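PDB 4S3J: cortical-lytic enzyme from Bacillus cereus, which cleaves partially degraded spore-cortex peptidoglycan as an N-acetylglucosaminidase during germination, recognising its muramic acid delta-lactam residues. Local coordinates for residues 65-68 and 73-76; 69-74 and 396-401; 197-202 and 231-236; 267-272 and 310-315; 326-331 and 370-375. All blocks are in the same frame, centred on the assembly; numbering follows the deposited sequence.

Contact 1: residues 65-68 and 73-76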
# COMPACT_ATOMS: atom_id res chain seq x y z
N ARG A 65 -14.57 -8.69 13.72
CA ARG A 65 -13.81 -7.60 13.09
C ARG A 65 -13.19 -6.69 14.14
O ARG A 65 -12.02 -6.31 14.04
CB ARG A 65 -14.69 -6.76 12.15
CG ARG A 65 -13.92 -5.61 11.51
CD ARG A 65 -14.83 -4.70 10.67
NE ARG A 65 -14.12 -3.52 10.16
CZ ARG A 65 -13.41 -3.49 9.03
NH1 ARG A 65 -13.30 -4.59 8.31
NH2 ARG A 65 -12.80 -2.37 8.64
N ILE A 66 -13.97 -6.31 15.14
CA ILE A 66 -13.47 -5.39 16.15
C ILE A 66 -12.30 -6.01 16.92
O ILE A 66 -11.33 -5.32 17.26
CB ILE A 66 -14.62 -4.98 17.10
CG1 ILE A 66 -15.71 -4.24 16.31
CG2 ILE A 66 -14.10 -4.15 18.28
CD1 ILE A 66 -17.05 -4.18 17.03
N SER A 67 -12.39 -7.31 17.22
CA SER A 67 -11.30 -8.01 17.90
C SER A 67 -10.05 -8.04 17.02
O SER A 67 -8.94 -7.87 17.53
CB SER A 67 -11.75 -9.42 18.31
OG SER A 67 -11.95 -10.29 17.22
N GLN A 68 -10.21 -8.24 15.72
CA GLN A 68 -9.06 -8.22 14.82
C GLN A 68 -8.45 -6.83 14.80
O GLN A 68 -7.24 -6.67 14.90
CB GLN A 68 -9.44 -8.63 13.39
CG GLN A 68 -9.73 -10.10 13.21
CD GLN A 68 -8.51 -10.97 13.53
OE1 GLN A 68 -7.41 -10.72 13.03
NE2 GLN A 68 -8.69 -11.98 14.37
N PRO A 73 -8.10 -10.94 21.83
CA PRO A 73 -8.81 -12.18 21.52
C PRO A 73 -10.33 -12.03 21.53
O PRO A 73 -10.88 -11.34 22.38
CB PRO A 73 -8.37 -13.14 22.63
CG PRO A 73 -7.11 -12.57 23.17
CD PRO A 73 -7.18 -11.08 22.97
N LEU A 74 -11.01 -12.66 20.58
CA LEU A 74 -12.45 -12.51 20.43
C LEU A 74 -13.21 -12.95 21.69
O LEU A 74 -14.18 -12.30 22.09
CB LEU A 74 -12.95 -13.29 19.21
CG LEU A 74 -14.46 -13.36 19.02
CD1 LEU A 74 -15.08 -11.99 18.95
CD2 LEU A 74 -14.83 -14.21 17.81
N ALA A 75 -12.78 -14.05 22.31
CA ALA A 75 -13.45 -14.52 23.53
C ALA A 75 -13.37 -13.48 24.65
O ALA A 75 -14.31 -13.34 25.42
CB ALA A 75 -12.83 -15.83 24.01
N SER A 76 -12.23 -12.80 24.77
CA SER A 76 -12.07 -11.79 25.81
C SER A 76 -12.97 -10.59 25.56
O SER A 76 -13.58 -10.06 26.48
CB SER A 76 -10.62 -11.33 25.91
OG SER A 76 -9.76 -12.42 26.17
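S67 lies over one face of the flat peptide group that joins P73 to L74. Its CB stands nearly straight above that plane, 4.0 Å from L74 N and 3.8 Å from L74 CA, while P73 C is farther off at 4.4 Å. The hydroxyl follows past the end of the peptide: S67 OG runs on at about the same height, beside the root of the leucine, 3.7 Å from L74 CB and 4.0 Å from L74 CD1. With chi1 at 69° the oxygen is turned back toward its own helix, where it is hydrogen-bonded to Y64 O and weakly to L63 O. The polar atom is therefore satisfied by the preceding turn of its own helix, and what S67 offers L74 is a small, close-packed surface and no bond. The leucine, its CG anti to N (chi1 173°), has CD1 beside the serine while the side chain also rests on L85. P73 sits at the N-cap of the second helix, whose first turn is closed by a weak bond from S76 N to P73 O. I66 and S67 also touch L77 of helix 74-80. The small S67 side chain is consistent with the close approach of the helices, 5.3 Å between S67 CA and L74 CA. The two-helix turn, flanked in sequence by the paired strands 54-56 and 94-96, is the beta-alpha-alpha-beta unit of a LysM domain.

Contact 2: residues 69-74 and 396-401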
# COMPACT_ATOMS: atom_id res chain seq x y z
N THR A 69 -9.30 -5.81 14.68
CA THR A 69 -8.81 -4.45 14.61
C THR A 69 -7.97 -4.09 15.83
O THR A 69 -6.88 -3.56 15.69
CB THR A 69 -9.98 -3.45 14.47
OG1 THR A 69 -10.61 -3.63 13.21
CG2 THR A 69 -9.50 -1.99 14.59
N TYR A 70 -8.47 -4.41 17.03
CA TYR A 70 -7.80 -3.96 18.25
C TYR A 70 -6.88 -4.99 18.89
O TYR A 70 -6.41 -4.78 19.99
CB TYR A 70 -8.86 -3.46 19.25
CG TYR A 70 -9.43 -2.15 18.77
CD1 TYR A 70 -8.70 -0.99 18.89
CD2 TYR A 70 -10.69 -2.07 18.19
CE1 TYR A 70 -9.18 0.24 18.41
CE2 TYR A 70 -11.19 -0.84 17.72
CZ TYR A 70 -10.43 0.30 17.84
OH TYR A 70 -10.91 1.52 17.37
N ASN A 71 -6.55 -6.04 18.14
CA ASN A 71 -5.57 -7.04 18.58
C ASN A 71 -5.90 -7.66 19.93
O ASN A 71 -5.00 -7.94 20.74
CB ASN A 71 -4.19 -6.40 18.67
CG ASN A 71 -3.79 -5.69 17.37
OD1 ASN A 71 -3.92 -6.24 16.29
ND2 ASN A 71 -3.32 -4.45 17.50
N VAL A 72 -7.18 -7.95 20.12
CA VAL A 72 -7.71 -8.56 21.35
C VAL A 72 -8.38 -9.89 21.05
O VAL A 72 -9.12 -10.00 20.07
CB VAL A 72 -8.72 -7.62 22.05
CG1 VAL A 72 -8.06 -6.32 22.45
CG2 VAL A 72 -9.89 -7.34 21.18
N PRO A 73 -8.10 -10.94 21.83
CA PRO A 73 -8.81 -12.18 21.52
C PRO A 73 -10.33 -12.03 21.53
O PRO A 73 -10.88 -11.34 22.38
CB PRO A 73 -8.37 -13.14 22.63
CG PRO A 73 -7.11 -12.57 23.17
CD PRO A 73 -7.18 -11.08 22.97
N LEU A 74 -11.01 -12.66 20.58
CA LEU A 74 -12.45 -12.51 20.43
C LEU A 74 -13.21 -12.95 21.69
O LEU A 74 -14.18 -12.30 22.09
CB LEU A 74 -12.95 -13.29 19.21
CG LEU A 74 -14.46 -13.36 19.02
CD1 LEU A 74 -15.08 -11.99 18.95
CD2 LEU A 74 -14.83 -14.21 17.81
N LEU A 396 -6.67 -8.33 7.32
CA LEU A 396 -6.31 -9.44 6.44
C LEU A 396 -4.84 -9.86 6.64
O LEU A 396 -4.53 -11.07 6.68
CB LEU A 396 -6.55 -9.05 4.99
CG LEU A 396 -6.12 -10.06 3.91
CD1 LEU A 396 -6.90 -11.37 4.07
CD2 LEU A 396 -6.31 -9.50 2.53
N MET A 397 -3.95 -8.88 6.79
CA MET A 397 -2.53 -9.15 7.02
C MET A 397 -2.37 -9.95 8.30
O MET A 397 -1.61 -10.92 8.35
CB MET A 397 -1.73 -7.86 7.11
CG MET A 397 -1.67 -7.07 5.80
SD MET A 397 -0.98 -5.41 6.05
CE MET A 397 0.62 -5.81 6.78
N LYS A 398 -3.10 -9.55 9.32
CA LYS A 398 -3.05 -10.25 10.60
C LYS A 398 -3.52 -11.70 10.47
O LYS A 398 -2.86 -12.62 10.98
CB LYS A 398 -3.91 -9.52 11.65
CG LYS A 398 -3.42 -8.12 11.97
CD LYS A 398 -4.36 -7.39 12.90
CE LYS A 398 -4.11 -5.87 12.90
NZ LYS A 398 -4.96 -5.20 13.96
N GLU A 399 -4.65 -11.89 9.80
CA GLU A 399 -5.22 -13.22 9.64
C GLU A 399 -4.26 -14.13 8.88
O GLU A 399 -4.09 -15.29 9.24
CB GLU A 399 -6.55 -13.16 8.91
CG GLU A 399 -7.67 -12.47 9.67
CD GLU A 399 -8.88 -12.21 8.79
OE1 GLU A 399 -8.70 -11.98 7.58
OE2 GLU A 399 -10.01 -12.22 9.30
N GLN A 400 -3.64 -13.59 7.83
CA GLN A 400 -2.79 -14.39 6.95
C GLN A 400 -1.36 -14.52 7.47
O GLN A 400 -0.60 -15.38 7.00
CB GLN A 400 -2.78 -13.79 5.54
CG GLN A 400 -4.13 -13.84 4.86
CD GLN A 400 -4.56 -15.26 4.56
OE1 GLN A 400 -3.74 -16.11 4.21
NE2 GLN A 400 -5.85 -15.53 4.71
N GLY A 401 -0.99 -13.69 8.44
CA GLY A 401 0.32 -13.78 9.05
C GLY A 401 1.49 -13.40 8.14
O GLY A 401 2.58 -13.94 8.28
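T69 brings its carbonyl to the lysine of the facing helix: T69 O lies 3.1 Å from K398 NZ, but at too poor an angle for a hydrogen bond. Its OG1 is bonded to R65 O in its own helix and to N395 ND2 across the domain boundary, a second link between the helices, and its CG2 rests 3.7 Å above one face of the Y70 ring, toward the rim. At N71 the chain leaves the helix with positive phi, and two bonds back into the last turn make a Schellman motif. This C-terminal end of a LysM helix meets helix 387-400 of the glycosyl hydrolase family 18 domain, so the contact joins two domains across more than 300 residues of sequence. A chi1 of -53° sets the N71 amide anti to the carbonyl carbon and carries it over to the lysine. There N71 OD1 accepts from K398 NZ at 2.8 Å, with a C=O...N angle of 128° and the donor tilted 34° from the carbonyl plane. The lysine reaches across as an extended chain, at about a right angle to the asparagine, and its CE passes 3.4 Å from N71 OD1. Its ammonium group is gripped by two further acceptors, Q68 O and N424 OD1, and makes a cation-pi contact with F425. The other arm of the asparagine amide, ND2, is turned to N424 O, which fixes the rotation of the group.

Contact 3: residues 197-202 and 231-236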
# COMPACT_ATOMS: atom_id res chain seq x y z
N ASN A 197 28.17 -10.19 -14.81
CA ASN A 197 29.16 -10.06 -13.75
C ASN A 197 29.49 -8.60 -13.46
O ASN A 197 29.58 -8.18 -12.30
CB ASN A 197 30.44 -10.82 -14.13
CG ASN A 197 31.53 -10.67 -13.10
OD1 ASN A 197 31.37 -11.09 -11.95
ND2 ASN A 197 32.65 -10.07 -13.50
N LYS A 198 29.61 -7.82 -14.53
CA LYS A 198 29.84 -6.38 -14.42
C LYS A 198 28.65 -5.69 -13.76
O LYS A 198 28.81 -4.81 -12.92
CB LYS A 198 30.08 -5.77 -15.80
CG LYS A 198 30.26 -4.25 -15.80
CD LYS A 198 30.68 -3.72 -17.17
CE LYS A 198 30.65 -2.19 -17.20
NZ LYS A 198 30.58 -1.63 -18.59
N PHE A 199 27.47 -6.12 -14.16
CA PHE A 199 26.21 -5.60 -13.62
C PHE A 199 26.14 -5.77 -12.11
O PHE A 199 25.86 -4.81 -11.37
CB PHE A 199 25.03 -6.31 -14.32
CG PHE A 199 23.66 -5.74 -14.02
CD1 PHE A 199 23.40 -4.38 -14.16
CD2 PHE A 199 22.63 -6.58 -13.68
CE1 PHE A 199 22.13 -3.87 -13.91
CE2 PHE A 199 21.35 -6.08 -13.43
CZ PHE A 199 21.11 -4.71 -13.57
N ILE A 200 26.39 -6.99 -11.64
CA ILE A 200 26.31 -7.26 -10.21
C ILE A 200 27.37 -6.45 -9.46
O ILE A 200 27.12 -5.91 -8.40
CB ILE A 200 26.46 -8.77 -9.90
CG1 ILE A 200 25.29 -9.53 -10.52
CG2 ILE A 200 26.52 -9.02 -8.40
CD1 ILE A 200 25.39 -11.02 -10.44
N THR A 201 28.56 -6.36 -10.04
CA THR A 201 29.61 -5.54 -9.45
C THR A 201 29.17 -4.09 -9.29
O THR A 201 29.35 -3.49 -8.23
CB THR A 201 30.91 -5.61 -10.30
OG1 THR A 201 31.43 -6.94 -10.22
CG2 THR A 201 31.96 -4.65 -9.79
N ASN A 202 28.55 -3.53 -10.33
CA ASN A 202 28.10 -2.13 -10.29
C ASN A 202 26.96 -1.91 -9.30
O ASN A 202 26.88 -0.86 -8.66
CB ASN A 202 27.66 -1.65 -11.68
CG ASN A 202 28.83 -1.39 -12.60
OD1 ASN A 202 29.90 -0.97 -12.15
ND2 ASN A 202 28.64 -1.63 -13.89
N ASN A 231 15.91 -16.77 -12.25
CA ASN A 231 16.20 -17.48 -11.00
C ASN A 231 17.70 -17.59 -10.76
O ASN A 231 18.17 -17.31 -9.66
CB ASN A 231 15.58 -18.88 -10.99
CG ASN A 231 14.08 -18.85 -11.03
OD1 ASN A 231 13.45 -17.86 -10.63
ND2 ASN A 231 13.47 -19.94 -11.50
N ARG A 232 18.47 -17.95 -11.79
CA ARG A 232 19.92 -18.06 -11.64
C ARG A 232 20.56 -16.72 -11.34
O ARG A 232 21.48 -16.64 -10.54
CB ARG A 232 20.58 -18.65 -12.89
CG ARG A 232 20.26 -20.09 -13.19
CD ARG A 232 21.28 -20.64 -14.16
NE ARG A 232 21.23 -19.94 -15.45
CZ ARG A 232 20.44 -20.28 -16.46
NH1 ARG A 232 19.63 -21.33 -16.35
NH2 ARG A 232 20.46 -19.57 -17.59
N PHE A 233 20.09 -15.67 -12.00
CA PHE A 233 20.60 -14.34 -11.70
C PHE A 233 20.36 -14.00 -10.23
O PHE A 233 21.26 -13.50 -9.55
CB PHE A 233 19.95 -13.29 -12.61
CG PHE A 233 20.23 -11.88 -12.20
CD1 PHE A 233 21.50 -11.35 -12.31
CD2 PHE A 233 19.21 -11.06 -11.72
CE1 PHE A 233 21.76 -10.04 -11.94
CE2 PHE A 233 19.47 -9.75 -11.35
CZ PHE A 233 20.74 -9.24 -11.46
N LEU A 234 19.16 -14.26 -9.73
CA LEU A 234 18.86 -13.93 -8.35
C LEU A 234 19.75 -14.74 -7.40
O LEU A 234 20.26 -14.18 -6.42
CB LEU A 234 17.38 -14.16 -8.05
CG LEU A 234 16.42 -13.18 -8.75
CD1 LEU A 234 15.02 -13.69 -8.55
CD2 LEU A 234 16.57 -11.74 -8.25
N ARG A 235 20.02 -16.01 -7.73
CA ARG A 235 20.92 -16.78 -6.90
C ARG A 235 22.31 -16.17 -6.95
O ARG A 235 22.98 -16.08 -5.93
CB ARG A 235 21.00 -18.26 -7.33
CG ARG A 235 19.67 -19.00 -7.31
CD ARG A 235 19.78 -20.47 -7.70
NE ARG A 235 18.45 -21.06 -7.78
CZ ARG A 235 17.83 -21.41 -8.91
NH1 ARG A 235 18.44 -21.29 -10.09
NH2 ARG A 235 16.60 -21.91 -8.86
N ASN A 236 22.75 -15.74 -8.13
CA ASN A 236 24.09 -15.16 -8.25
C ASN A 236 24.24 -13.89 -7.42
O ASN A 236 25.27 -13.68 -6.79
CB ASN A 236 24.42 -14.86 -9.70
CG ASN A 236 24.66 -16.11 -10.53
OD1 ASN A 236 24.88 -17.21 -10.00
ND2 ASN A 236 24.59 -15.97 -11.85
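Helix segments 197-202 and 231-236 run in broadly the same direction at a crossing angle of -45°, their axes 11.5 Å apart at closest approach. F199 and F233 meet across the gap with ring planes only 25° from parallel but displaced, with little overlap, the centroids being 6.0 Å apart. F233 CZ reaches the edge of the F199 ring, near its plane, and stands 3.8 Å from F199 CE2. I200 runs alongside F233, the two side chains heading opposite ways, with I200 CG1 3.8 Å from F233 CE1. Beyond it, I200 CD1 touches N236 CB at 4.0 Å, while the amide of N236 turns to Q196 OE1. F233 also meets F217 edge-to-face, on strand 214-218 of the TIM barrel, between these two helices in sequence. The two short segments thus meet through buried apolar groups and shape, while hydrogen bonds of N236 with Q196 and of T201 with R240 also tie the helices at the margin.

Contact 4: residues 267-272 and 310-315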
# COMPACT_ATOMS: atom_id res chain seq x y z
N HIS A 267 7.88 -14.94 -13.54
CA HIS A 267 7.82 -14.66 -12.10
C HIS A 267 7.51 -15.96 -11.35
O HIS A 267 6.36 -16.31 -11.10
CB HIS A 267 6.78 -13.58 -11.79
CG HIS A 267 7.27 -12.20 -12.05
ND1 HIS A 267 6.61 -11.06 -11.61
CD2 HIS A 267 8.36 -11.74 -12.71
CE1 HIS A 267 7.27 -9.99 -11.98
NE2 HIS A 267 8.34 -10.36 -12.66
N ASP A 268 8.59 -16.65 -11.00
CA ASP A 268 8.52 -17.98 -10.41
C ASP A 268 8.42 -17.85 -8.89
O ASP A 268 9.42 -17.68 -8.20
CB ASP A 268 9.77 -18.76 -10.83
CG ASP A 268 9.72 -20.25 -10.49
OD1 ASP A 268 9.04 -20.65 -9.52
OD2 ASP A 268 10.38 -21.02 -11.24
N TYR A 269 7.19 -17.92 -8.38
CA TYR A 269 6.94 -17.70 -6.97
C TYR A 269 7.78 -18.64 -6.09
O TYR A 269 8.47 -18.19 -5.18
CB TYR A 269 5.45 -17.91 -6.65
CG TYR A 269 4.53 -16.68 -6.75
CD1 TYR A 269 4.54 -15.85 -7.87
CD2 TYR A 269 3.63 -16.40 -5.74
CE1 TYR A 269 3.70 -14.75 -7.96
CE2 TYR A 269 2.79 -15.31 -5.82
CZ TYR A 269 2.81 -14.50 -6.92
OH TYR A 269 1.95 -13.42 -6.98
N LYS A 270 7.76 -19.94 -6.41
CA LYS A 270 8.43 -20.94 -5.59
C LYS A 270 9.94 -20.72 -5.59
O LYS A 270 10.58 -20.72 -4.55
CB LYS A 270 8.13 -22.34 -6.11
CG LYS A 270 8.57 -23.48 -5.20
CD LYS A 270 8.23 -24.82 -5.85
CE LYS A 270 6.74 -25.12 -5.83
NZ LYS A 270 6.45 -26.40 -6.54
N ALA A 271 10.52 -20.54 -6.78
CA ALA A 271 11.95 -20.35 -6.88
C ALA A 271 12.43 -19.07 -6.21
O ALA A 271 13.42 -19.07 -5.49
CB ALA A 271 12.39 -20.37 -8.35
N GLN A 272 11.74 -17.96 -6.48
CA GLN A 272 12.17 -16.69 -5.89
C GLN A 272 12.03 -16.74 -4.37
O GLN A 272 12.91 -16.27 -3.65
CB GLN A 272 11.38 -15.52 -6.48
CG GLN A 272 11.68 -15.27 -7.97
CD GLN A 272 11.29 -13.87 -8.45
OE1 GLN A 272 11.12 -12.95 -7.65
NE2 GLN A 272 11.11 -13.73 -9.76
N LYS A 310 1.33 -17.91 -0.06
CA LYS A 310 1.69 -18.71 1.12
C LYS A 310 1.91 -20.17 0.78
O LYS A 310 2.64 -20.87 1.47
CB LYS A 310 0.61 -18.57 2.20
CG LYS A 310 0.69 -17.25 2.90
CD LYS A 310 -0.42 -17.09 3.93
CE LYS A 310 -0.51 -18.23 4.91
NZ LYS A 310 -1.59 -17.97 5.90
N SER A 311 1.23 -20.66 -0.25
CA SER A 311 1.42 -22.05 -0.67
C SER A 311 2.76 -22.26 -1.36
O SER A 311 3.22 -23.39 -1.47
CB SER A 311 0.27 -22.50 -1.59
OG SER A 311 0.44 -22.06 -2.92
N GLN A 312 3.40 -21.18 -1.79
CA GLN A 312 4.63 -21.24 -2.57
C GLN A 312 5.87 -20.82 -1.80
O GLN A 312 6.98 -21.09 -2.24
CB GLN A 312 4.52 -20.36 -3.83
CG GLN A 312 3.37 -20.68 -4.75
CD GLN A 312 3.43 -22.09 -5.31
OE1 GLN A 312 4.33 -22.43 -6.08
NE2 GLN A 312 2.48 -22.92 -4.90
N MET A 313 5.68 -20.09 -0.71
CA MET A 313 6.80 -19.51 0.05
C MET A 313 6.39 -19.19 1.48
O MET A 313 5.19 -19.10 1.79
CB MET A 313 7.32 -18.24 -0.64
CG MET A 313 6.40 -17.04 -0.41
SD MET A 313 6.90 -15.60 -1.38
CE MET A 313 6.43 -16.12 -3.04
N PRO A 314 7.38 -19.00 2.37
CA PRO A 314 7.08 -18.66 3.77
C PRO A 314 6.31 -17.35 3.92
O PRO A 314 6.63 -16.37 3.25
CB PRO A 314 8.46 -18.55 4.43
CG PRO A 314 9.40 -19.26 3.52
CD PRO A 314 8.83 -19.14 2.13
N PRO A 315 5.30 -17.31 4.80
CA PRO A 315 4.46 -16.11 4.90
C PRO A 315 5.21 -14.84 5.28
O PRO A 315 4.83 -13.76 4.80
CB PRO A 315 3.47 -16.46 6.02
CG PRO A 315 3.47 -17.93 6.11
CD PRO A 315 4.83 -18.39 5.69
O HOH W 1 9.64 -20.79 -2.05
O HOH W 2 5.60 -21.07 -8.37
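Y269 and Q312 touch through their first side-chain carbons, Y269 CB and Q312 CB standing 3.8 Å apart. Beside them the methyl of M313 tucks against the first turn of helix 269-275, its CE 3.6 Å from Y269 O and meeting the phenol ring obliquely, 3.9 Å from Y269 CD2. The bend at the end of the methionine chain (chi3 72°) turns CE to this spot. K270 lies across the end of Q312, but it is poorly ordered, so that contact is loosely defined. Two waters make the polar links. One donates to both K270 O and Q312 O, at 2.7 Å each; the other accepts from K270 N (3.1 Å) and donates to Q312 OE1 (3.0 Å). A nearly straight bond (175°) from Q312 NE2 to S311 OG, in the plane of the amide, restrains the amide's rotation together with the water at OE1. Within its own segment, D268 caps helix 269-275: A271 N donates to D268 OD1, reached from above the carboxylate plane, while OD2 pairs with R227. Farther out, Y269 OH is bonded to V252 O and its ring meets Y308. The contact joins the start of helix 269-275 to the end region of helix 299-312 in the outer layer of a family 18 TIM barrel, where Y269 and M313 pack on barrel strands through L251, I281, V279 and I318; the Y269 side chain is about 11 Å from that of E220, the probable proton donor.

Contact 5: residues 326-331 and 370-375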
# COMPACT_ATOMS: atom_id res chain seq x y z
N GLY A 326 -6.92 6.17 -5.91
CA GLY A 326 -8.14 5.70 -6.54
C GLY A 326 -8.16 6.24 -7.96
O GLY A 326 -7.18 6.86 -8.41
N PHE A 327 -9.27 6.02 -8.67
CA PHE A 327 -9.45 6.58 -10.02
C PHE A 327 -10.82 7.22 -10.16
O PHE A 327 -11.79 6.78 -9.52
CB PHE A 327 -9.30 5.51 -11.10
CG PHE A 327 -7.89 5.01 -11.29
CD1 PHE A 327 -6.91 5.84 -11.81
CD2 PHE A 327 -7.57 3.73 -10.94
CE1 PHE A 327 -5.60 5.37 -11.98
CE2 PHE A 327 -6.28 3.25 -11.10
CZ PHE A 327 -5.29 4.08 -11.62
N ASP A 328 -10.87 8.24 -11.00
CA ASP A 328 -12.08 8.93 -11.40
C ASP A 328 -12.27 8.60 -12.88
O ASP A 328 -11.45 9.00 -13.71
CB ASP A 328 -11.94 10.43 -11.15
CG ASP A 328 -13.16 11.24 -11.59
OD1 ASP A 328 -13.89 10.80 -12.50
OD2 ASP A 328 -13.36 12.33 -11.03
N TRP A 329 -13.27 7.79 -13.20
CA TRP A 329 -13.63 7.40 -14.56
C TRP A 329 -14.81 8.21 -15.09
O TRP A 329 -15.80 8.37 -14.40
CB TRP A 329 -14.04 5.94 -14.60
CG TRP A 329 -12.99 4.89 -14.41
CD1 TRP A 329 -12.29 4.27 -15.40
CD2 TRP A 329 -12.59 4.26 -13.18
NE1 TRP A 329 -11.45 3.32 -14.86
CE2 TRP A 329 -11.62 3.29 -13.50
CE3 TRP A 329 -12.96 4.42 -11.84
CZ2 TRP A 329 -11.00 2.49 -12.54
CZ3 TRP A 329 -12.33 3.62 -10.87
CH2 TRP A 329 -11.38 2.66 -11.24
N LYS A 330 -14.73 8.67 -16.33
CA LYS A 330 -15.90 9.22 -17.02
C LYS A 330 -16.69 8.09 -17.65
O LYS A 330 -16.11 7.13 -18.16
CB LYS A 330 -15.48 10.24 -18.08
CG LYS A 330 -14.92 11.52 -17.49
CD LYS A 330 -14.46 12.44 -18.59
CE LYS A 330 -13.82 13.67 -18.05
NZ LYS A 330 -13.30 14.51 -19.17
N LEU A 331 -18.02 8.21 -17.61
CA LEU A 331 -18.94 7.18 -18.11
C LEU A 331 -19.65 7.70 -19.36
O LEU A 331 -19.82 8.90 -19.51
CB LEU A 331 -19.97 6.80 -17.03
CG LEU A 331 -19.42 6.18 -15.74
CD1 LEU A 331 -20.54 5.93 -14.72
CD2 LEU A 331 -18.69 4.90 -16.01
N PHE A 370 -18.31 6.42 -5.30
CA PHE A 370 -19.45 7.31 -5.54
C PHE A 370 -19.53 7.68 -7.01
O PHE A 370 -18.58 7.44 -7.78
CB PHE A 370 -19.39 8.58 -4.68
CG PHE A 370 -18.15 9.40 -4.86
CD1 PHE A 370 -17.02 9.14 -4.09
CD2 PHE A 370 -18.09 10.43 -5.80
CE1 PHE A 370 -15.87 9.87 -4.26
CE2 PHE A 370 -16.95 11.17 -5.96
CZ PHE A 370 -15.83 10.89 -5.20
N ASN A 371 -20.68 8.22 -7.40
CA ASN A 371 -20.90 8.73 -8.76
C ASN A 371 -21.38 10.17 -8.69
O ASN A 371 -22.09 10.56 -7.73
CB ASN A 371 -21.93 7.90 -9.52
CG ASN A 371 -21.49 6.47 -9.77
OD1 ASN A 371 -21.28 5.69 -8.83
ND2 ASN A 371 -21.45 6.09 -11.05
N TYR A 372 -21.03 10.97 -9.69
CA TYR A 372 -21.45 12.37 -9.73
C TYR A 372 -21.57 12.85 -11.17
O TYR A 372 -21.08 12.19 -12.08
CB TYR A 372 -20.46 13.25 -8.96
CG TYR A 372 -19.08 13.45 -9.56
CD1 TYR A 372 -18.83 14.50 -10.44
CD2 TYR A 372 -18.01 12.62 -9.22
CE1 TYR A 372 -17.55 14.71 -10.98
CE2 TYR A 372 -16.73 12.82 -9.76
CZ TYR A 372 -16.50 13.88 -10.64
OH TYR A 372 -15.24 14.10 -11.19
N PHE A 373 -22.24 13.99 -11.36
CA PHE A 373 -22.25 14.69 -12.66
C PHE A 373 -21.42 15.95 -12.57
O PHE A 373 -21.57 16.73 -11.62
CB PHE A 373 -23.66 15.05 -13.11
CG PHE A 373 -24.46 13.90 -13.58
CD1 PHE A 373 -24.28 13.39 -14.84
CD2 PHE A 373 -25.43 13.33 -12.76
CE1 PHE A 373 -25.01 12.30 -15.28
CE2 PHE A 373 -26.15 12.24 -13.19
CZ PHE A 373 -25.96 11.74 -14.45
N ASP A 374 -20.55 16.19 -13.55
CA ASP A 374 -19.80 17.43 -13.57
C ASP A 374 -20.62 18.55 -14.23
O ASP A 374 -21.77 18.34 -14.63
CB ASP A 374 -18.41 17.25 -14.25
CG ASP A 374 -18.48 16.89 -15.72
OD1 ASP A 374 -19.47 17.20 -16.40
OD2 ASP A 374 -17.48 16.28 -16.21
N GLU A 375 -20.00 19.72 -14.32
CA GLU A 375 -20.66 20.93 -14.82
C GLU A 375 -21.08 20.81 -16.29
O GLU A 375 -21.93 21.56 -16.77
CB GLU A 375 -19.70 22.13 -14.67
CG GLU A 375 -19.23 22.41 -13.24
CD GLU A 375 -17.91 21.72 -12.87
OE1 GLU A 375 -17.62 20.59 -13.34
OE2 GLU A 375 -17.13 22.33 -12.09
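Strands 318-330 and 367-373 belong to the small alpha+beta subdomain that many family 18 glycosyl hydrolases insert between the seventh and eighth barrel strands. Strand 379-383 runs between them, so the contact reaches over a neighbour by side chains alone. Y372 OH donates to D328 OD2 at 2.6 Å. The acceptor is the syn lone pair of the carboxylate, and D328 OD2 lies in the plane of the tyrosine ring, at its edge; carboxylate and ring planes stand 83° apart. The acid is aimed at the other strand by a chi1 of 178°, which holds D328 CG anti to N. Nearer the strand end, L331 CD1 touches N371 ND2 at 3.8 Å, while that amide bonds to E381 and Q379. H380, on the middle strand, stacks on Y372; its ND1 is hydrogen-bonded to D328 OD1 and its NE2 to D374 OD2. The buried acid is thus satisfied at both oxygens, and the two carboxylates would tend to favour a protonated, positively charged H380.

Contact 3 is the most buried, and its surface is apolar; contact 4, also on the barrel's helical layer, is part apolar and part water-bridged. N231 of contact 3 reaches D268 of contact 4, so these two form one neighbourhood. Contacts 1 and 2 both use helix 63-70 and share P73 and L74, yet differ: close packing inside a LysM domain against a lysine-to-amide hydrogen bond at the surface between domains, joined where K398 NZ meets Q68 O. K310 NZ bonded to Q400 O ties contact 2 to contact 4. Contact 5 stands apart in the inserted subdomain, on the opposite side of the chain's centre from contacts 3 and 4, and relies on a partly buried polar network.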